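Local coordinates for protein type C neurotoxin (Clostridium botulinum, PDB 3PME) that probably binds gangliosides and membrane lipid on nerve cells, serving as the receptor-binding domain of a botulinum C/D mosaic neurotoxin, at residues R247-K252 with F295-D300. Residues are numbered along the deposited sequence; the frame is centred on the assembly and turned at random.
With SO4 (sulfate ion), chain C.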
loop_
_atom_site.group_PDB
_atom_site.type_symbol
_atom_site.label_atom_id
_atom_site.label_comp_id
_atom_site.label_asym_id
_atom_site.label_seq_id
_atom_site.Cartn_x
_atom_site.Cartn_y
_atom_site.Cartn_z
ATOM N N ARG A 247 17.182 -3.030 -9.068
ATOM C CA ARG A 247 18.283 -2.099 -9.300
ATOM C C ARG A 247 18.239 -0.973 -8.299
ATOM O O ARG A 247 17.166 -0.597 -7.825
ATOM C CB ARG A 247 18.245 -1.541 -10.722
ATOM C CG ARG A 247 18.377 -2.620 -11.772
ATOM C CD ARG A 247 18.616 -2.102 -13.176
ATOM N NE ARG A 247 18.966 -3.264 -13.989
ATOM C CZ ARG A 247 20.199 -3.599 -14.356
ATOM N NH1 ARG A 247 21.246 -2.822 -14.079
ATOM N NH2 ARG A 247 20.380 -4.703 -15.063
ATOM N N TYR A 248 19.422 -0.443 -7.985
ATOM C CA TYR A 248 19.558 0.703 -7.094
ATOM C C TYR A 248 20.183 1.858 -7.862
ATOM O O TYR A 248 20.778 1.651 -8.922
ATOM C CB TYR A 248 20.405 0.357 -5.856
ATOM C CG TYR A 248 21.869 0.046 -6.103
ATOM C CD1 TYR A 248 22.295 -1.254 -6.380
ATOM C CD2 TYR A 248 22.826 1.044 -6.007
ATOM C CE1 TYR A 248 23.635 -1.542 -6.574
ATOM C CE2 TYR A 248 24.170 0.768 -6.194
ATOM C CZ TYR A 248 24.568 -0.529 -6.475
ATOM O OH TYR A 248 25.903 -0.823 -6.670
ATOM N N ILE A 249 20.045 3.066 -7.324
ATOM C CA ILE A 249 20.571 4.269 -7.964
ATOM C C ILE A 249 22.020 4.487 -7.543
ATOM O O ILE A 249 22.328 4.515 -6.351
ATOM C CB ILE A 249 19.728 5.503 -7.593
ATOM C CG1 ILE A 249 18.268 5.255 -7.979
ATOM C CG2 ILE A 249 20.279 6.758 -8.272
ATOM C CD1 ILE A 249 17.314 6.325 -7.510
ATOM N N ALA A 250 22.905 4.625 -8.525
ATOM C CA ALA A 250 24.323 4.852 -8.248
ATOM C C ALA A 250 24.917 5.947 -9.124
ATOM O O ALA A 250 24.596 6.052 -10.298
ATOM C CB ALA A 250 25.102 3.563 -8.454
ATOM N N PRO A 251 25.808 6.765 -8.555
ATOM C CA PRO A 251 26.531 7.724 -9.391
ATOM C C PRO A 251 27.636 7.017 -10.159
ATOM O O PRO A 251 28.381 6.223 -9.588
ATOM C CB PRO A 251 27.134 8.689 -8.367
ATOM C CG PRO A 251 27.329 7.864 -7.158
ATOM C CD PRO A 251 26.188 6.860 -7.137
ATOM N N LYS A 252 27.729 7.289 -11.451
ATOM C CA LYS A 252 28.792 6.716 -12.264
ATOM C C LYS A 252 29.214 7.757 -13.286
ATOM O O LYS A 252 28.405 8.203 -14.093
ATOM C CB LYS A 252 28.301 5.444 -12.959
ATOM C CG LYS A 252 29.306 4.790 -13.901
ATOM C CD LYS A 252 28.776 3.439 -14.376
ATOM C CE LYS A 252 29.734 2.765 -15.348
ATOM N NZ LYS A 252 29.262 1.389 -15.666
ATOM N N PHE A 295 15.160 15.647 -4.006
ATOM C CA PHE A 295 15.669 14.351 -3.568
ATOM C C PHE A 295 17.080 14.515 -3.046
ATOM O O PHE A 295 17.918 15.101 -3.736
ATOM C CB PHE A 295 15.702 13.361 -4.744
ATOM C CG PHE A 295 14.357 13.078 -5.343
ATOM C CD1 PHE A 295 13.515 12.133 -4.778
ATOM C CD2 PHE A 295 13.937 13.753 -6.480
ATOM C CE1 PHE A 295 12.269 11.876 -5.327
ATOM C CE2 PHE A 295 12.688 13.497 -7.045
ATOM C CZ PHE A 295 11.857 12.547 -6.472
ATOM N N HIS A 296 17.344 14.027 -1.838
ATOM C CA HIS A 296 18.709 14.018 -1.316
ATOM C C HIS A 296 19.244 12.599 -1.265
ATOM O O HIS A 296 18.483 11.637 -1.153
ATOM C CB HIS A 296 18.782 14.654 0.073
ATOM C CG HIS A 296 18.703 16.149 0.049
ATOM N ND1 HIS A 296 19.150 16.933 1.093
ATOM C CD2 HIS A 296 18.265 17.003 -0.904
ATOM C CE1 HIS A 296 18.958 18.205 0.796
ATOM N NE2 HIS A 296 18.430 18.280 -0.410
ATOM N N MET A 297 20.556 12.460 -1.371
ATOM C CA MET A 297 21.208 11.170 -1.202
ATOM C C MET A 297 22.488 11.377 -0.405
ATOM O O MET A 297 23.304 12.225 -0.758
ATOM C CB MET A 297 21.544 10.516 -2.543
ATOM C CG MET A 297 22.171 9.126 -2.388
ATOM S SD MET A 297 22.798 8.398 -3.924
ATOM C CE MET A 297 21.264 7.905 -4.727
ATOM N N LEU A 298 22.635 10.625 0.677
ATOM C CA LEU A 298 23.891 10.583 1.426
ATOM C C LEU A 298 24.722 9.505 0.745
ATOM O O LEU A 298 24.305 8.330 0.654
ATOM C CB LEU A 298 23.626 10.225 2.883
ATOM C CG LEU A 298 24.839 10.196 3.822
ATOM C CD1 LEU A 298 25.607 11.522 3.820
ATOM C CD2 LEU A 298 24.361 9.851 5.223
ATOM N N TYR A 299 25.867 9.910 0.213
ATOM C CA TYR A 299 26.724 9.010 -0.549
ATOM C C TYR A 299 28.185 9.251 -0.171
ATOM O O TYR A 299 28.665 10.376 -0.268
ATOM C CB TYR A 299 26.521 9.241 -2.052
ATOM C CG TYR A 299 27.359 8.328 -2.902
ATOM C CD1 TYR A 299 26.919 7.048 -3.218
ATOM C CD2 TYR A 299 28.592 8.748 -3.396
ATOM C CE1 TYR A 299 27.691 6.201 -3.990
ATOM C CE2 TYR A 299 29.367 7.912 -4.161
ATOM C CZ TYR A 299 28.916 6.643 -4.455
ATOM O OH TYR A 299 29.693 5.811 -5.226
ATOM N N ASP A 300 28.866 8.187 0.251
ATOM C CA ASP A 300 30.263 8.268 0.695
ATOM C C ASP A 300 30.462 9.434 1.667
ATOM O O ASP A 300 31.383 10.247 1.520
ATOM C CB ASP A 300 31.206 8.389 -0.502
ATOM C CG ASP A 300 32.636 8.026 -0.150
ATOM O OD1 ASP A 300 32.846 7.403 0.913
ATOM O OD2 ASP A 300 33.541 8.367 -0.935
HETATM S S SO4 C . 27.896 2.367 -5.622
HETATM O O1 SO4 C . 27.498 1.303 -6.546
HETATM O O2 SO4 C . 26.737 2.987 -5.005
HETATM O O3 SO4 C . 28.734 1.785 -4.578
HETATM O O4 SO4 C . 28.651 3.389 -6.346
#
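Pro251 lays the CG corner of its ring over one face of the Tyr299 phenol. Pro251 CG stands 3.6 Å from the centroid of the Tyr299 ring and 20° off its normal, which meets the geometry of a CH-pi contact. The approach is offset toward the rim, near the hydroxyl end: Pro251 CG is 3.4 Å from Tyr299 CZ, and Pro251 CD lies 3.5 Å from Tyr299 CE1. The two side chains arrive from opposite directions, Tyr299 reaching across because its CG is anti to the backbone N (chi1 -179°).

Two residues back along each strand, Met297 meets Ile249 through methyl groups, with Met297 CE 3.9 Å from Ile249 CG2. The methionine chain runs extended and then bends at its last torsion (chi3 -75°), which turns the methyl to the isoleucine. Both residues are buried, whereas the proline and tyrosine are partly exposed.

A sulfate ion, probably from the crystallisation liquor, bridges the segments. Tyr248 OH donates to sulfate O1 at 2.7 Å and Tyr299 OH to sulfate O4 at 2.9 Å; O1 lies in the plane of the Tyr248 ring at its edge. Lys270 NZ and Asn271 ND2 also hydrogen-bond the anion, and the lysine's positive charge is expected to offset part of the anion's.

No hydrogen bond joins the two segments directly, and the CA atoms of Ile249 and Met297 are 9.7 Å apart, so side chains and the anion make the junction. It lies in the beta-trefoil C-terminal half of the receptor-binding domain: strand 247-252 pairs antiparallel with strand 255-260, while strand 292-299 belongs to a separate antiparallel sheet and is flanked here by strands 273-277 and 302-308.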